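Local structure of peptidase M3B, oligoendopeptidase F (Enterococcus faecium, 2QR4) at the interface of chains A and B. The protein hydrolyses internal peptide bonds of oligopeptides as a metallopeptidase of family M3, probably zinc-dependent. Sequence-based numbering; all coordinates share one arbitrary frame. Chains: chain A/B, Peptidase M3B, oligoendopeptidase F.

Contacts 1 and 2 lie next to each other in one interface, the centres of their C-alpha atoms about 15 Å apart. On chain B both use helix 68-87, through B:Ala72, B:Ala75 and B:Arg76 in contact 1 and the neighbouring B:Gln71 in contact 2. On chain A the loop of contact 1 runs into helix 461-476, whose first residue, A:Ser461, belongs to contact 2; there helices 208-228 of A and 143-160 of B join. The two-fold symmetry repeats both contacts with the chains exchanged. Packing and polar bonds thus combine in the deposited dimer, although the structure alone does not prove it biological.

Contact 1: the interface of chains A and B. Residues chain A 456-458; chain B 72, 75-76.
A:Pro458 packs its ring edge on one side of helix 68-87 of chain B, meeting B:Ala75 and the stem of B:Arg76. The methyl CB of B:Ala75 lies against the CB-CG edge of the ring, 3.7 Å from A:Pro458 CB. The next ring carbon, A:Pro458 CG, lies between that methyl and the CG of B:Arg76, which is 3.8 Å from it. B:Ala72, a turn earlier, adds a looser contact, its carbonyl O lying 4.0 Å from A:Pro458 CG. The proline hides 61 Å² of surface and B:Arg76 hides 56 Å², which makes this pair the bulk of the patch.

Outward from this centre, the B:Arg76 side chain crosses the proline at about a right angle. Its CG is anti to the carbonyl carbon (chi1 -74°), and the chain then runs extended to NE, carrying the guanidinium past the ring toward A:Gly456. A final turn (chi4 -74°) presents a guanidinium face to the proline: A:Pro458 CD sits 3.6 Å above that plane, displaced toward its rim.

At the polar edge, the carbonyl O of A:Gly456 is 3.1 Å from NH2 of B:Arg76. The oxygen sits over the guanidinium face, on the side where A:Pro458 CD lies, and not in line with an N-H, which rules out a hydrogen bond. The nearness of the carbonyl dipole may still favour the cationic group electrostatically. A:Val457 contributes mainly backbone bulk beside NH1. In effect, the site fits the loop between helices 418-454 and 461-476 against the partner's helix mainly by shape, helping to join the two subunits of the deposited dimer.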
loop_
_atom_site.group_PDB
_atom_site.type_symbol
_atom_site.label_atom_id
_atom_site.label_comp_id
_atom_site.label_asym_id
_atom_site.label_seq_id
_atom_site.Cartn_x
_atom_site.Cartn_y
_atom_site.Cartn_z
ATOM N N GLY A 456 1.736 19.569 -0.126
ATOM C CA GLY A 456 2.947 18.998 -0.702
ATOM C C GLY A 456 4.102 18.793 0.270
ATOM O O GLY A 456 5.243 18.606 -0.155
ATOM N N VAL A 457 3.844 18.828 1.577
ATOM C CA VAL A 457 4.939 18.529 2.484
ATOM C C VAL A 457 5.042 17.044 2.805
ATOM O O VAL A 457 4.090 16.432 3.276
ATOM C CB VAL A 457 5.022 19.462 3.736
ATOM C CG1 VAL A 457 3.918 20.474 3.754
ATOM C CG2 VAL A 457 5.126 18.668 5.016
ATOM N N PRO A 458 6.218 16.461 2.541
ATOM C CA PRO A 458 6.403 15.030 2.725
ATOM C C PRO A 458 6.124 14.580 4.157
ATOM O O PRO A 458 6.653 15.131 5.131
ATOM C CB PRO A 458 7.883 14.823 2.396
ATOM C CG PRO A 458 8.234 15.985 1.522
ATOM C CD PRO A 458 7.456 17.119 2.100
ATOM N N ALA B 72 12.449 12.444 1.727
ATOM C CA ALA B 72 11.802 13.713 1.381
ATOM C C ALA B 72 12.047 14.094 -0.077
ATOM O O ALA B 72 11.152 14.568 -0.769
ATOM C CB ALA B 72 12.275 14.836 2.315
ATOM N N ALA B 75 9.976 11.981 -2.184
ATOM C CA ALA B 75 8.586 12.391 -2.041
ATOM C C ALA B 75 8.272 13.626 -2.907
ATOM O O ALA B 75 7.243 13.680 -3.590
ATOM C CB ALA B 75 8.238 12.641 -0.574
ATOM N N ARG B 76 9.166 14.606 -2.892
ATOM C CA ARG B 76 8.925 15.829 -3.638
ATOM C C ARG B 76 9.108 15.605 -5.144
ATOM O O ARG B 76 8.535 16.332 -5.951
ATOM C CB ARG B 76 9.792 16.981 -3.105
ATOM C CG ARG B 76 9.313 17.542 -1.747
ATOM C CD ARG B 76 10.087 18.799 -1.363
ATOM N NE ARG B 76 9.629 19.434 -0.120
ATOM C CZ ARG B 76 8.503 20.135 -0.011
ATOM N NH1 ARG B 76 8.172 20.689 1.150
ATOM N NH2 ARG B 76 7.698 20.270 -1.060
#

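Contact 2: the interface of chains A and B. Residues chain A 207-210, 461; chain B 66, 71, 155, 159-160.
A:Thr210, in the first turn of helix 208-228, points its backbone N-H across the interface at B:Asp160, the last residue of helix 143-160, a helix start meeting a helix end. The carboxylate oxygen OD2 of B:Asp160 receives two bonds from this threonine. The amide N of A:Thr210 donates to OD2 of B:Asp160 at 2.7 Å (149° at H) on its syn side. The hydroxyl OG1 of A:Thr210 donates to the same B:Asp160 OD2 on the anti side, also at 2.7 Å. Both donors are tilted from the carboxylate plane toward the same face. B:Asp160 has CG beside its own backbone N (chi1 -69°), which turns the carboxylate toward the helix start. The N-terminal end of A's helix 208-228 may favour a negative charge there, whereas the C-terminal end of its own helix would not. The rim carbon CD1 of A:Phe207 meets CB of B:Asp160 at 3.7 Å, CB standing above the ring plane near that rim, and CG2 of B:Val155 packs 3.6 Å from CA of A:Thr210.

The planes of the A:Asn209 amide and the carboxylate differ by 25°. As modelled, its OD1 faces B:Asp160 OD1 at 2.9 Å, two acceptors, while its ND2 faces B:Gln71 NE2 at 3.0 Å, two donors. Both pairings are doubtful; exchanging O and N of the asparagine amide would probably relieve both.

This polar patch of the two-fold interface may help hold the copies of the deposited dimer together. Of two waters linking B:Gln71 to A:Ser461, water 1 lies 2.6 Å from B:Gln71 OE1 and bonds the serine backbone N. Water 2 joins that OE1 to A:Ser461 OG, 3.2 Å from the water.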
loop_
_atom_site.group_PDB
_atom_site.type_symbol
_atom_site.label_atom_id
_atom_site.label_comp_id
_atom_site.label_asym_id
_atom_site.label_seq_id
_atom_site.Cartn_x
_atom_site.Cartn_y
_atom_site.Cartn_z
ATOM N N PHE A 207 9.742 0.167 12.921
ATOM C CA PHE A 207 8.976 0.099 11.682
ATOM C C PHE A 207 8.258 1.394 11.339
ATOM O O PHE A 207 7.271 1.375 10.606
ATOM C CB PHE A 207 7.997 -1.087 11.687
ATOM C CG PHE A 207 8.679 -2.418 11.685
ATOM C CD1 PHE A 207 8.936 -3.078 10.503
ATOM C CD2 PHE A 207 9.096 -2.995 12.868
ATOM C CE1 PHE A 207 9.581 -4.301 10.496
ATOM C CE2 PHE A 207 9.731 -4.215 12.867
ATOM C CZ PHE A 207 9.981 -4.865 11.675
ATOM N N ARG A 208 8.780 2.516 11.828
ATOM C CA ARG A 208 8.111 3.804 11.642
ATOM C C ARG A 208 8.057 4.272 10.186
ATOM O O ARG A 208 7.106 4.944 9.772
ATOM C CB ARG A 208 8.748 4.866 12.518
ATOM C CG ARG A 208 10.212 5.123 12.245
ATOM C CD ARG A 208 10.745 6.094 13.286
ATOM N NE ARG A 208 12.041 6.632 12.919
ATOM C CZ ARG A 208 13.173 5.935 12.943
ATOM N NH1 ARG A 208 14.308 6.521 12.598
ATOM N NH2 ARG A 208 13.175 4.659 13.315
ATOM N N ASN A 209 9.081 3.918 9.424
ATOM C CA ASN A 209 9.145 4.227 8.001
ATOM C C ASN A 209 8.082 3.450 7.205
ATOM O O ASN A 209 7.438 3.993 6.315
ATOM C CB ASN A 209 10.534 3.904 7.447
ATOM C CG ASN A 209 11.649 4.681 8.134
ATOM O OD1 ASN A 209 12.606 4.092 8.620
ATOM N ND2 ASN A 209 11.544 5.999 8.148
ATOM N N THR A 210 7.894 2.178 7.537
ATOM C CA THR A 210 6.891 1.354 6.869
ATOM C C THR A 210 5.472 1.875 7.109
ATOM O O THR A 210 4.692 2.052 6.169
ATOM C CB THR A 210 7.006 -0.100 7.328
ATOM O OG1 THR A 210 8.333 -0.553 7.050
ATOM C CG2 THR A 210 5.989 -0.994 6.601
ATOM N N SER A 461 8.434 9.620 8.383
ATOM C CA SER A 461 8.330 9.269 9.798
ATOM C C SER A 461 8.934 10.310 10.717
ATOM O O SER A 461 8.422 10.531 11.820
ATOM C CB SER A 461 8.940 7.906 10.112
ATOM O OG SER A 461 10.275 7.844 9.692
ATOM N N GLY B 66 16.403 4.588 4.663
ATOM C CA GLY B 66 16.150 5.014 6.028
ATOM C C GLY B 66 16.509 6.470 6.278
ATOM O O GLY B 66 16.265 6.984 7.358
ATOM N N GLN B 71 14.123 10.274 1.718
ATOM C CA GLN B 71 12.690 10.012 1.745
ATOM C C GLN B 71 11.980 11.286 1.263
ATOM O O GLN B 71 11.059 11.222 0.449
ATOM C CB GLN B 71 12.222 9.621 3.143
ATOM C CG GLN B 71 12.847 8.322 3.663
ATOM C CD GLN B 71 12.531 8.082 5.138
ATOM O OE1 GLN B 71 11.898 8.916 5.781
ATOM N NE2 GLN B 71 12.984 6.948 5.683
ATOM N N VAL B 155 11.091 0.470 1.629
ATOM C CA VAL B 155 11.390 0.927 2.973
ATOM C C VAL B 155 11.427 -0.253 3.947
ATOM O O VAL B 155 12.359 -0.360 4.757
ATOM C CB VAL B 155 10.448 2.060 3.494
ATOM C CG1 VAL B 155 9.984 2.973 2.359
ATOM C CG2 VAL B 155 9.280 1.486 4.226
ATOM N N ALA B 159 15.114 -0.406 5.144
ATOM C CA ALA B 159 15.263 0.463 6.302
ATOM C C ALA B 159 14.789 -0.178 7.596
ATOM O O ALA B 159 15.470 -0.083 8.602
ATOM C CB ALA B 159 14.533 1.780 6.079
ATOM N N ASP B 160 13.628 -0.826 7.571
ATOM C CA ASP B 160 12.992 -1.278 8.804
ATOM C C ASP B 160 13.374 -2.689 9.250
ATOM O O ASP B 160 13.715 -2.887 10.417
ATOM C CB ASP B 160 11.470 -1.057 8.766
ATOM C CG ASP B 160 11.095 0.444 8.809
ATOM O OD1 ASP B 160 12.005 1.310 8.914
ATOM O OD2 ASP B 160 9.889 0.764 8.743
HETATM O O HOH W 1 9.542 7.905 6.356
HETATM O O HOH W 2 12.058 9.985 8.180
#